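Long-range contacts in sensor histidine kinase (PDB 3CIT), which probably acts as a sensor kinase in a two-component phosphorelay, the chain described here being its GAF domain rather than the kinase part: residues 32-36 / 141-145; 47-51 / 62-68; 83-89 / 99-105. One frame throughout, in Å; residues are numbered along the deposited sequence.

Contact 1. Residues 32-36 / 141-145; sequences MRKCV and LAAHL
Two of the helices that pack on one face of the antiparallel GAF-domain sheet face each other here across a side-chain layer. Segments 32-36 and 141-145 are both regular alpha helix, closed by V36 N to M32 O at 3.1 Å and L145 N to L141 O at 2.9 Å. They run antiparallel at 174°, with axes 11.1 Å apart; the nearest CA atoms, those of M32 and L141, are 7.3 Å apart. At this spacing side chains must fill the gap. M32, a selenomethionine with rotamer m, t, m, points toward the other helix and bridges the gap: its CB lies 3.9 Å from L141 CD1, and its SE lies 3.7 Å from CB of H144 (chi1 m) and 5.4 Å obliquely from the H144 ring centroid. L141 (chi1 t, chi2 p) leaves its helix sideways and places CD2 4.0 Å from CG1 of V36 (chi1 t). Further out, the extended R33 side chain (m, t, t) runs along the sheet side, where its NE forms a salt bridge with E53. L24 of helix 3-26 touches M32, V36 and H144. One guanidinium face of R33 lies against L145 (chi1 m, chi2 t), with R33 NH2 3.6 Å from L145 CD2.

Contact 2. Residues 47-51 / 62-68; sequences DHGLL and TTARHGS
H48, with chi1 m and its ring turned back over the neighbouring strand end, overlaps G67 and S68: CD2 lies 3.8 Å from G67 C, and NE2 is hydrogen-bonded to S68 OG at 2.8 Å, near the ring plane. The ring is held from its other nitrogen as well, ND1 donating to D47 OD1 at 2.9 Å, a His-carboxylate pair whose acid also bonds S120 through OD2. S68 occupies the N-cap position before helix 69-72. G67, at phi/psi 91/-177, leaves no room for a side chain, since a CB would collide with D47 O and H48 CD2. From here strands 48-51 and 62-66 run antiparallel at 178°, 4.5 Å apart, as the 48-53/61-66 hairpin at one edge of the five-stranded GAF sheet. G49 and H66 form a hydrogen-bonded pair (G49 N to H66 O 2.9 Å, H66 N to G49 O 2.8 Å). L50 and R65 follow as a non-hydrogen-bonded pair with CA atoms 4.3 Å apart. Next, L51 N donates to A64 O at 3.0 Å, but L51 O accepts from T63 N at 2.8 Å: T63, at phi/psi -103/-9, breaks the regular ladder, and A64 N finds no partner in the model. L51 (t, p), A64 and H66 share the face packed by helix 29-43, with L51 CB 4.1 Å from A64 CB. L50 (p, p) and R65 project from the other face, where L50 CB approaches T62 CG2 at 4.2 Å.

Contact 3. Residues 83-89 / 99-105; sequences AIGPQWL and VLLLPLR
L89, V99 and L101 make an apolar cluster on one face of the sheet: L89 CB is 4.1 Å from V99 CB, and L89 CD1 is 4.3 Å from L101 CD1, both leucines having chi1 m and chi2 t. Q87 (t, t) lies on the same face, with NE2 3.5 Å from L101 CD1. On the other face W88 (chi1 t) turns the edge of its indole to L100, CE3 to CB 3.8 Å, and P86 CB meets L102 CD2 at 3.8 Å and L100 CD1 at 4.3 Å. Strands 87-89 and 99-105 run antiparallel at 162°, 4.8 Å apart. Q87 pairs with L101 (Q87 N to L101 O 3.1 Å, L101 N to Q87 O 2.9 Å) and L89 with V99 (L89 N to V99 O 2.7 Å, V99 N to L89 O 3.0 Å); between them W88 and L100 form the non-hydrogen-bonded pair, CA atoms 4.7 Å apart. Before P86 the segment diverges, with G85 and P103 CA atoms 6.4 Å apart. G85, at phi/psi 78/174, takes the turn where a side chain would be jammed, and the P103 ring fills the widening gap, its CG 3.9 Å from A83 CB and 3.3 Å from G85 O. At the polar end R105 (t, t, m) donates from NH2 to A83 O at 2.9 Å, while a water bridges R105 NE (2.6 Å) and A83 O (2.7 Å). The I84 backbone O and N hydrogen-bond Q22 and E23 of a neighbouring subunit. The whole is an antiparallel beta hairpin, strands 87-90 and 98-105, at one edge of the GAF-domain sheet.

Contacts 2 and 3 are the two edge hairpins of one sheet, centres about 15 Å apart, with strand 111-119 between them; they meet where L51 CD1 lies 3.8 Å from L104 CD1. Contact 1 packs on the sheet and spans both in sequence, since each hairpin is nested in the loop it closes. Its centre is about 13 Å from that of contact 2 and about 16 Å from that of contact 3. R33 CG reaches L51 CD2 at 3.6 Å, while on the other helix A142 CB touches L104 CB at 3.7 Å. Glycerol near D47 and L89, and beta-mercaptoethanol near A83, are probably from the crystallisation liquor and are not evidence of a natural ligand.

Contact 1. Residues 32-36 / 141-145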
HETATM    1  N   MSE A  32      23.181  -6.342   8.079  1.00 27.54           N
HETATM    2  CA  MSE A  32      21.944  -6.096   7.295  1.00 28.91           C
HETATM    3  C   MSE A  32      21.318  -4.752   7.633  1.00 27.01           C
HETATM    4  O   MSE A  32      20.923  -3.989   6.744  1.00 25.36           O
HETATM    5  CB  MSE A  32      20.874  -7.155   7.563  1.00 28.52           C
HETATM    6  CG  MSE A  32      21.265  -8.549   7.216  1.00 33.01           C
HETATM    7 SE   MSE A  32      19.647  -9.625   7.213  0.80 37.81          SE
HETATM    8  CE  MSE A  32      18.983  -9.411   8.969  1.00 38.04           C
ATOM      9  N   ARG A  33      21.247  -4.456   8.929  1.00 26.17           N
ATOM     10  CA  ARG A  33      20.599  -3.238   9.392  1.00 26.37           C
ATOM     11  C   ARG A  33      21.345  -1.985   8.927  1.00 26.16           C
ATOM     12  O   ARG A  33      20.747  -1.077   8.385  1.00 24.51           O
ATOM     13  CB  ARG A  33      20.508  -3.245  10.906  1.00 26.16           C
ATOM     14  CG  ARG A  33      19.646  -4.342  11.474  1.00 26.18           C
ATOM     15  CD  ARG A  33      19.722  -4.314  12.982  1.00 27.26           C
ATOM     16  NE  ARG A  33      18.677  -5.142  13.560  1.00 26.93           N
ATOM     17  CZ  ARG A  33      18.890  -6.261  14.231  1.00 30.31           C
ATOM     18  NH1 ARG A  33      20.121  -6.695  14.453  1.00 35.02           N
ATOM     19  NH2 ARG A  33      17.851  -6.964  14.679  1.00 30.00           N
ATOM     20  N   LYS A  34      22.653  -1.963   9.122  1.00 26.91           N
ATOM     21  CA  LYS A  34      23.478  -0.837   8.664  1.00 27.93           C
ATOM     22  C   LYS A  34      23.435  -0.661   7.161  1.00 26.46           C
ATOM     23  O   LYS A  34      23.418   0.452   6.685  1.00 25.84           O
ATOM     24  CB  LYS A  34      24.930  -1.025   9.061  1.00 29.14           C
ATOM     25  CG  LYS A  34      25.205  -0.777  10.498  1.00 32.23           C
ATOM     26  CD  LYS A  34      26.661  -1.130  10.800  1.00 33.11           C
ATOM     27  CE  LYS A  34      27.010  -0.879  12.244  1.00 35.42           C
ATOM     28  NZ  LYS A  34      28.223  -1.645  12.623  1.00 38.71           N
ATOM     29  N   CYS A  35      23.416  -1.755   6.418  1.00 26.18           N
ATOM     30  CA  CYS A  35      23.423  -1.686   4.955  1.00 25.66           C
ATOM     31  C   CYS A  35      22.144  -1.034   4.443  1.00 23.74           C
ATOM     32  O   CYS A  35      22.187  -0.114   3.627  1.00 23.09           O
ATOM     33  CB  CYS A  35      23.571  -3.091   4.372  1.00 25.77           C
ATOM     34  SG  CYS A  35      23.428  -3.231   2.571  1.00 28.69           S
ATOM     35  N   VAL A  36      21.009  -1.520   4.926  1.00 21.36           N
ATOM     36  CA  VAL A  36      19.733  -0.997   4.482  1.00 21.84           C
ATOM     37  C   VAL A  36      19.580   0.444   4.917  1.00 21.22           C
ATOM     38  O   VAL A  36      19.157   1.286   4.130  1.00 20.58           O
ATOM     39  CB  VAL A  36      18.545  -1.872   4.953  1.00 21.38           C
ATOM     40  CG1 VAL A  36      17.218  -1.195   4.710  1.00 20.96           C
ATOM     41  CG2 VAL A  36      18.588  -3.227   4.267  1.00 22.01           C
ATOM     42  N   LEU A 141      14.182  -6.365   4.380  1.00 19.74           N
ATOM     43  CA  LEU A 141      14.883  -6.369   5.653  1.00 19.79           C
ATOM     44  C   LEU A 141      14.070  -7.094   6.768  1.00 19.55           C
ATOM     45  O   LEU A 141      14.595  -7.950   7.487  1.00 19.99           O
ATOM     46  CB  LEU A 141      15.220  -4.945   6.082  1.00 19.47           C
ATOM     47  CG  LEU A 141      16.003  -4.836   7.409  1.00 20.22           C
ATOM     48  CD1 LEU A 141      17.355  -5.600   7.400  1.00 20.56           C
ATOM     49  CD2 LEU A 141      16.119  -3.347   7.859  1.00 20.09           C
ATOM     50  N   ALA A 142      12.817  -6.718   6.925  1.00 18.79           N
ATOM     51  CA  ALA A 142      11.952  -7.321   7.925  1.00 19.76           C
ATOM     52  C   ALA A 142      11.902  -8.832   7.838  1.00 19.76           C
ATOM     53  O   ALA A 142      11.996  -9.510   8.858  1.00 19.95           O
ATOM     54  CB  ALA A 142      10.504  -6.720   7.861  1.00 19.50           C
ATOM     55  N   ALA A 143      11.736  -9.366   6.626  1.00 19.97           N
ATOM     56  CA  ALA A 143      11.600 -10.805   6.461  1.00 20.28           C
ATOM     57  C   ALA A 143      12.827 -11.534   6.982  1.00 19.71           C
ATOM     58  O   ALA A 143      12.733 -12.592   7.621  1.00 20.44           O
ATOM     59  CB  ALA A 143      11.339 -11.175   4.963  1.00 18.98           C
ATOM     60  N   HIS A 144      13.980 -10.959   6.683  1.00 20.92           N
ATOM     61  CA  HIS A 144      15.269 -11.526   7.049  1.00 22.48           C
ATOM     62  C   HIS A 144      15.576 -11.371   8.542  1.00 22.92           C
ATOM     63  O   HIS A 144      16.089 -12.294   9.168  1.00 22.40           O
ATOM     64  CB  HIS A 144      16.370 -10.897   6.176  1.00 22.98           C
ATOM     65  CG  HIS A 144      16.279 -11.306   4.739  1.00 24.97           C
ATOM     66  ND1 HIS A 144      16.323 -12.630   4.342  1.00 28.84           N
ATOM     67  CD2 HIS A 144      16.118 -10.582   3.607  1.00 28.01           C
ATOM     68  CE1 HIS A 144      16.172 -12.700   3.033  1.00 29.75           C
ATOM     69  NE2 HIS A 144      16.056 -11.470   2.561  1.00 27.88           N
ATOM     70  N   LEU A 145      15.249 -10.217   9.111  1.00 22.55           N
ATOM     71  CA  LEU A 145      15.415  -9.992  10.550  1.00 24.08           C
ATOM     72  C   LEU A 145      14.490 -10.913  11.348  1.00 25.12           C
ATOM     73  O   LEU A 145      14.879 -11.471  12.376  1.00 25.03           O
ATOM     74  CB  LEU A 145      15.149  -8.538  10.921  1.00 23.51           C
ATOM     75  CG  LEU A 145      16.201  -7.498  10.505  1.00 23.30           C
ATOM     76  CD1 LEU A 145      15.730  -6.099  10.887  1.00 21.21           C
ATOM     77  CD2 LEU A 145      17.579  -7.835  11.152  1.00 24.99           C
TER

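Contact 2. Residues 47-51 / 62-68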
ATOM      1  N   ASP A  47      19.863  12.896   5.395  1.00 22.50           N
ATOM      2  CA  ASP A  47      21.149  12.855   6.091  1.00 22.06           C
ATOM      3  C   ASP A  47      21.175  12.175   7.445  1.00 22.04           C
ATOM      4  O   ASP A  47      22.246  12.062   8.028  1.00 20.33           O
ATOM      5  CB  ASP A  47      21.838  14.241   6.138  1.00 22.80           C
ATOM      6  CG  ASP A  47      21.059  15.304   6.882  1.00 22.97           C
ATOM      7  OD1 ASP A  47      19.951  15.061   7.437  1.00 20.40           O
ATOM      8  OD2 ASP A  47      21.590  16.445   6.955  1.00 24.86           O
ATOM      9  N   HIS A  48      20.019  11.696   7.927  1.00 20.16           N
ATOM     10  CA  HIS A  48      19.930  10.970   9.201  1.00 21.36           C
ATOM     11  C   HIS A  48      18.985   9.793   9.063  1.00 21.31           C
ATOM     12  O   HIS A  48      18.087   9.796   8.217  1.00 20.83           O
ATOM     13  CB  HIS A  48      19.392  11.869  10.326  1.00 20.94           C
ATOM     14  CG  HIS A  48      20.341  12.931  10.776  1.00 21.35           C
ATOM     15  ND1 HIS A  48      20.545  14.095  10.071  1.00 22.83           N
ATOM     16  CD2 HIS A  48      21.128  13.016  11.877  1.00 21.22           C
ATOM     17  CE1 HIS A  48      21.447  14.834  10.699  1.00 23.67           C
ATOM     18  NE2 HIS A  48      21.833  14.193  11.787  1.00 22.39           N
ATOM     19  N   GLY A  49      19.164   8.805   9.929  1.00 22.15           N
ATOM     20  CA  GLY A  49      18.229   7.715   9.985  1.00 20.87           C
ATOM     21  C   GLY A  49      18.477   6.826  11.160  1.00 21.39           C
ATOM     22  O   GLY A  49      19.560   6.826  11.771  1.00 20.70           O
ATOM     23  N   LEU A  50      17.452   6.091  11.525  1.00 20.97           N
ATOM     24  CA  LEU A  50      17.634   5.026  12.471  1.00 21.89           C
ATOM     25  C   LEU A  50      16.682   3.871  12.161  1.00 20.98           C
ATOM     26  O   LEU A  50      15.748   3.996  11.360  1.00 20.25           O
ATOM     27  CB  LEU A  50      17.516   5.571  13.905  1.00 24.05           C
ATOM     28  CG  LEU A  50      16.273   6.304  14.338  1.00 23.99           C
ATOM     29  CD1 LEU A  50      15.149   5.329  14.501  1.00 28.80           C
ATOM     30  CD2 LEU A  50      16.512   7.080  15.654  1.00 24.06           C
ATOM     31  N   LEU A  51      16.961   2.747  12.795  1.00 21.17           N
ATOM     32  CA  LEU A  51      16.086   1.596  12.778  1.00 21.54           C
ATOM     33  C   LEU A  51      15.620   1.304  14.207  1.00 21.65           C
ATOM     34  O   LEU A  51      16.426   1.237  15.144  1.00 21.75           O
ATOM     35  CB  LEU A  51      16.823   0.397  12.194  1.00 20.56           C
ATOM     36  CG  LEU A  51      16.012  -0.875  12.056  1.00 22.52           C
ATOM     37  CD1 LEU A  51      14.804  -0.694  11.039  1.00 22.79           C
ATOM     38  CD2 LEU A  51      16.936  -2.006  11.609  1.00 22.37           C
ATOM     39  N   THR A  62      16.785   0.915  19.515  1.00 25.41           N
ATOM     40  CA  THR A  62      17.375   1.522  18.326  1.00 25.54           C
ATOM     41  C   THR A  62      18.505   0.604  17.883  1.00 24.93           C
ATOM     42  O   THR A  62      19.486   0.439  18.590  1.00 24.32           O
ATOM     43  CB  THR A  62      17.895   2.937  18.660  1.00 25.71           C
ATOM     44  OG1 THR A  62      16.788   3.750  19.061  1.00 24.79           O
ATOM     45  CG2 THR A  62      18.622   3.568  17.477  1.00 25.39           C
ATOM     46  N   THR A  63      18.349  -0.046  16.740  1.00 23.87           N
ATOM     47  CA  THR A  63      19.264  -1.093  16.341  1.00 23.69           C
ATOM     48  C   THR A  63      20.289  -0.697  15.285  1.00 24.28           C
ATOM     49  O   THR A  63      21.198  -1.481  14.970  1.00 25.35           O
ATOM     50  CB  THR A  63      18.498  -2.339  15.859  1.00 24.03           C
ATOM     51  OG1 THR A  63      17.733  -2.009  14.709  1.00 22.25           O
ATOM     52  CG2 THR A  63      17.606  -2.935  16.978  1.00 24.93           C
ATOM     53  N   ALA A  64      20.138   0.490  14.713  1.00 23.77           N
ATOM     54  CA  ALA A  64      21.075   1.051  13.733  1.00 23.52           C
ATOM     55  C   ALA A  64      20.848   2.556  13.674  1.00 23.67           C
ATOM     56  O   ALA A  64      19.747   3.025  13.951  1.00 21.54           O
ATOM     57  CB  ALA A  64      20.888   0.441  12.367  1.00 24.04           C
ATOM     58  N   ARG A  65      21.909   3.301  13.375  1.00 23.16           N
ATOM     59  CA  ARG A  65      21.837   4.761  13.274  1.00 24.07           C
ATOM     60  C   ARG A  65      22.695   5.212  12.128  1.00 23.21           C
ATOM     61  O   ARG A  65      23.710   4.591  11.819  1.00 22.71           O
ATOM     62  CB  ARG A  65      22.384   5.431  14.538  1.00 24.55           C
ATOM     63  CG  ARG A  65      21.530   5.313  15.766  1.00 26.00           C
ATOM     64  CD  ARG A  65      22.342   5.834  16.941  1.00 28.25           C
ATOM     65  NE  ARG A  65      21.643   5.695  18.207  1.00 32.05           N
ATOM     66  CZ  ARG A  65      21.697   4.632  19.013  1.00 33.24           C
ATOM     67  NH1 ARG A  65      22.412   3.560  18.706  1.00 33.97           N
ATOM     68  NH2 ARG A  65      21.010   4.651  20.163  1.00 36.23           N
ATOM     69  N   HIS A  66      22.313   6.326  11.551  1.00 21.90           N
ATOM     70  CA  HIS A  66      23.061   6.963  10.508  1.00 22.36           C
ATOM     71  C   HIS A  66      22.954   8.459  10.711  1.00 22.52           C
ATOM     72  O   HIS A  66      21.862   8.970  10.941  1.00 22.15           O
ATOM     73  CB  HIS A  66      22.498   6.588   9.135  1.00 23.90           C
ATOM     74  CG  HIS A  66      23.166   7.310   8.014  1.00 25.13           C
ATOM     75  ND1 HIS A  66      24.431   6.989   7.580  1.00 30.47           N
ATOM     76  CD2 HIS A  66      22.782   8.390   7.298  1.00 28.89           C
ATOM     77  CE1 HIS A  66      24.781   7.817   6.614  1.00 31.95           C
ATOM     78  NE2 HIS A  66      23.805   8.688   6.433  1.00 31.53           N
ATOM     79  N   GLY A  67      24.081   9.164  10.709  1.00 21.65           N
ATOM     80  CA  GLY A  67      24.061  10.603  10.964  1.00 22.24           C
ATOM     81  C   GLY A  67      24.236  10.921  12.439  1.00 22.57           C
ATOM     82  O   GLY A  67      24.423  10.029  13.262  1.00 22.51           O
ATOM     83  N   SER A  68      24.180  12.191  12.789  1.00 23.44           N
ATOM     84  CA  SER A  68      24.561  12.582  14.134  1.00 25.02           C
ATOM     85  C   SER A  68      23.621  11.989  15.169  1.00 24.44           C
ATOM     86  O   SER A  68      22.408  12.152  15.090  1.00 23.34           O
ATOM     87  CB  SER A  68      24.653  14.105  14.282  1.00 26.29           C
ATOM     88  OG  SER A  68      23.421  14.738  14.076  1.00 28.83           O
TER

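Contact 3. Residues 83-89 / 99-105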
ATOM      1  N   ALA A  83       0.943   0.098  12.205  1.00 21.73           N
ATOM      2  CA  ALA A  83       1.218   0.850  10.998  1.00 22.78           C
ATOM      3  C   ALA A  83       1.239  -0.009   9.737  1.00 22.95           C
ATOM      4  O   ALA A  83       1.873  -1.069   9.686  1.00 21.44           O
ATOM      5  CB  ALA A  83       2.528   1.600  11.112  1.00 21.74           C
ATOM      6  N   ILE A  84       0.521   0.473   8.723  1.00 23.45           N
ATOM      7  CA  ILE A  84       0.519  -0.134   7.404  1.00 24.81           C
ATOM      8  C   ILE A  84       1.067   0.960   6.461  1.00 24.99           C
ATOM      9  O   ILE A  84       0.472   2.020   6.274  1.00 27.58           O
ATOM     10  CB  ILE A  84      -0.916  -0.547   6.997  1.00 24.42           C
ATOM     11  CG1 ILE A  84      -1.484  -1.563   8.038  1.00 24.57           C
ATOM     12  CG2 ILE A  84      -0.952  -1.085   5.584  1.00 24.09           C
ATOM     13  CD1 ILE A  84      -2.772  -2.231   7.679  1.00 24.56           C
ATOM     14  N   GLY A  85       2.175   0.720   5.833  1.00 26.28           N
ATOM     15  CA  GLY A  85       2.628   1.680   4.862  1.00 25.03           C
ATOM     16  C   GLY A  85       3.276   2.893   5.502  1.00 23.42           C
ATOM     17  O   GLY A  85       3.315   3.056   6.731  1.00 24.09           O
ATOM     18  N   PRO A  86       3.814   3.734   4.657  1.00 22.73           N
ATOM     19  CA  PRO A  86       4.676   4.796   5.101  1.00 21.59           C
ATOM     20  C   PRO A  86       3.931   5.977   5.701  1.00 19.79           C
ATOM     21  O   PRO A  86       2.704   6.026   5.671  1.00 17.51           O
ATOM     22  CB  PRO A  86       5.407   5.199   3.847  1.00 22.44           C
ATOM     23  CG  PRO A  86       4.702   4.703   2.728  1.00 25.28           C
ATOM     24  CD  PRO A  86       3.679   3.700   3.186  1.00 24.41           C
ATOM     25  N   GLN A  87       4.706   6.899   6.238  1.00 19.91           N
ATOM     26  CA  GLN A  87       4.194   8.170   6.737  1.00 19.94           C
ATOM     27  C   GLN A  87       5.293   9.218   6.514  1.00 19.63           C
ATOM     28  O   GLN A  87       6.466   9.006   6.891  1.00 20.19           O
ATOM     29  CB  GLN A  87       3.844   8.082   8.223  1.00 20.09           C
ATOM     30  CG  GLN A  87       3.172   9.383   8.779  1.00 19.57           C
ATOM     31  CD  GLN A  87       2.668   9.296  10.203  1.00 20.75           C
ATOM     32  OE1 GLN A  87       1.798  10.088  10.636  1.00 22.54           O
ATOM     33  NE2 GLN A  87       3.192   8.359  10.940  1.00 18.01           N
ATOM     34  N   TRP A  88       4.911  10.343   5.938  1.00 20.03           N
ATOM     35  CA  TRP A  88       5.800  11.506   5.808  1.00 19.61           C
ATOM     36  C   TRP A  88       5.423  12.530   6.842  1.00 20.43           C
ATOM     37  O   TRP A  88       4.256  12.908   6.927  1.00 22.57           O
ATOM     38  CB  TRP A  88       5.630  12.122   4.437  1.00 20.21           C
ATOM     39  CG  TRP A  88       6.498  13.311   4.177  1.00 19.95           C
ATOM     40  CD1 TRP A  88       6.093  14.625   4.075  1.00 21.44           C
ATOM     41  CD2 TRP A  88       7.922  13.312   3.992  1.00 18.49           C
ATOM     42  NE1 TRP A  88       7.194  15.439   3.853  1.00 21.06           N
ATOM     43  CE2 TRP A  88       8.320  14.668   3.784  1.00 20.30           C
ATOM     44  CE3 TRP A  88       8.895  12.320   3.972  1.00 21.41           C
ATOM     45  CZ2 TRP A  88       9.642  15.024   3.556  1.00 21.21           C
ATOM     46  CZ3 TRP A  88      10.233  12.703   3.778  1.00 21.89           C
ATOM     47  CH2 TRP A  88      10.571  14.034   3.551  1.00 21.21           C
ATOM     48  N   LEU A  89       6.392  13.010   7.603  1.00 19.65           N
ATOM     49  CA  LEU A  89       6.136  13.963   8.655  1.00 20.09           C
ATOM     50  C   LEU A  89       6.927  15.252   8.451  1.00 20.31           C
ATOM     51  O   LEU A  89       8.104  15.198   8.115  1.00 20.51           O
ATOM     52  CB  LEU A  89       6.591  13.411  10.007  1.00 20.49           C
ATOM     53  CG  LEU A  89       5.998  12.101  10.507  1.00 22.38           C
ATOM     54  CD1 LEU A  89       6.750  11.671  11.806  1.00 28.71           C
ATOM     55  CD2 LEU A  89       4.552  12.367  10.794  1.00 26.36           C
ATOM     56  N   VAL A  99      10.720  13.756   8.219  1.00 19.65           N
ATOM     57  CA  VAL A  99      10.892  12.367   8.612  1.00 20.03           C
ATOM     58  C   VAL A  99      10.001  11.467   7.757  1.00 19.09           C
ATOM     59  O   VAL A  99       8.840  11.782   7.516  1.00 18.19           O
ATOM     60  CB  VAL A  99      10.547  12.179  10.094  1.00 20.02           C
ATOM     61  CG1 VAL A  99      10.624  10.666  10.514  1.00 22.62           C
ATOM     62  CG2 VAL A  99      11.477  13.049  10.946  1.00 21.39           C
ATOM     63  N   LEU A 100      10.565  10.347   7.332  1.00 19.47           N
ATOM     64  CA  LEU A 100       9.848   9.292   6.602  1.00 20.26           C
ATOM     65  C   LEU A 100       9.909   8.009   7.435  1.00 20.11           C
ATOM     66  O   LEU A 100      11.004   7.550   7.822  1.00 20.78           O
ATOM     67  CB  LEU A 100      10.483   9.101   5.224  1.00 20.73           C
ATOM     68  CG  LEU A 100       9.927   8.012   4.315  1.00 19.98           C
ATOM     69  CD1 LEU A 100       8.427   8.233   3.933  1.00 18.77           C
ATOM     70  CD2 LEU A 100      10.822   7.738   3.048  1.00 20.82           C
ATOM     71  N   LEU A 101       8.741   7.443   7.724  1.00 21.20           N
ATOM     72  CA  LEU A 101       8.623   6.188   8.463  1.00 21.37           C
ATOM     73  C   LEU A 101       8.262   5.072   7.493  1.00 22.52           C
ATOM     74  O   LEU A 101       7.335   5.245   6.690  1.00 21.97           O
ATOM     75  CB  LEU A 101       7.525   6.334   9.520  1.00 21.09           C
ATOM     76  CG  LEU A 101       7.695   7.476  10.538  1.00 22.78           C
ATOM     77  CD1 LEU A 101       6.552   7.401  11.545  1.00 24.26           C
ATOM     78  CD2 LEU A 101       9.011   7.368  11.222  1.00 22.41           C
ATOM     79  N   LEU A 102       8.981   3.951   7.571  1.00 21.58           N
ATOM     80  CA  LEU A 102       8.734   2.752   6.767  1.00 21.72           C
ATOM     81  C   LEU A 102       8.648   1.547   7.725  1.00 21.97           C
ATOM     82  O   LEU A 102       9.656   1.081   8.240  1.00 21.42           O
ATOM     83  CB  LEU A 102       9.845   2.539   5.735  1.00 21.89           C
ATOM     84  CG  LEU A 102      10.202   3.803   4.925  1.00 23.41           C
ATOM     85  CD1 LEU A 102      11.577   3.786   4.317  1.00 25.73           C
ATOM     86  CD2 LEU A 102       9.076   4.034   3.869  1.00 25.36           C
ATOM     87  N   PRO A 103       7.445   1.039   7.957  1.00 21.27           N
ATOM     88  CA  PRO A 103       7.275  -0.064   8.858  1.00 21.13           C
ATOM     89  C   PRO A 103       7.950  -1.339   8.397  1.00 20.90           C
ATOM     90  O   PRO A 103       8.053  -1.611   7.185  1.00 20.58           O
ATOM     91  CB  PRO A 103       5.752  -0.289   8.879  1.00 20.52           C
ATOM     92  CG  PRO A 103       5.160   0.920   8.363  1.00 24.46           C
ATOM     93  CD  PRO A 103       6.148   1.512   7.422  1.00 22.82           C
ATOM     94  N   LEU A 104       8.390  -2.112   9.375  1.00 20.36           N
ATOM     95  CA  LEU A 104       8.861  -3.471   9.170  1.00 19.63           C
ATOM     96  C   LEU A 104       7.777  -4.453   9.596  1.00 19.95           C
ATOM     97  O   LEU A 104       7.341  -4.462  10.730  1.00 20.00           O
ATOM     98  CB  LEU A 104      10.134  -3.741   9.983  1.00 19.35           C
ATOM     99  CG  LEU A 104      11.478  -3.308   9.393  1.00 21.11           C
ATOM    100  CD1 LEU A 104      11.610  -1.823   9.330  1.00 22.30           C
ATOM    101  CD2 LEU A 104      12.638  -3.954  10.207  1.00 19.32           C
ATOM    102  N   ARG A 105       7.352  -5.287   8.655  1.00 20.01           N
ATOM    103  CA  ARG A 105       6.350  -6.297   8.921  1.00 20.82           C
ATOM    104  C   ARG A 105       6.768  -7.581   8.238  1.00 20.06           C
ATOM    105  O   ARG A 105       7.074  -7.575   7.039  1.00 18.89           O
ATOM    106  CB  ARG A 105       4.998  -5.826   8.412  1.00 20.12           C
ATOM    107  CG  ARG A 105       3.874  -6.775   8.768  1.00 22.89           C
ATOM    108  CD  ARG A 105       2.521  -6.241   8.315  1.00 24.30           C
ATOM    109  NE  ARG A 105       2.157  -4.978   8.967  1.00 26.50           N
ATOM    110  CZ  ARG A 105       1.417  -4.889  10.078  1.00 25.84           C
ATOM    111  NH1 ARG A 105       0.953  -5.973  10.664  1.00 28.40           N
ATOM    112  NH2 ARG A 105       1.116  -3.705  10.602  1.00 25.13           N
TER
HETATM  113  O   HOH W   1       3.306  -2.776   8.088  1.00 39.17           O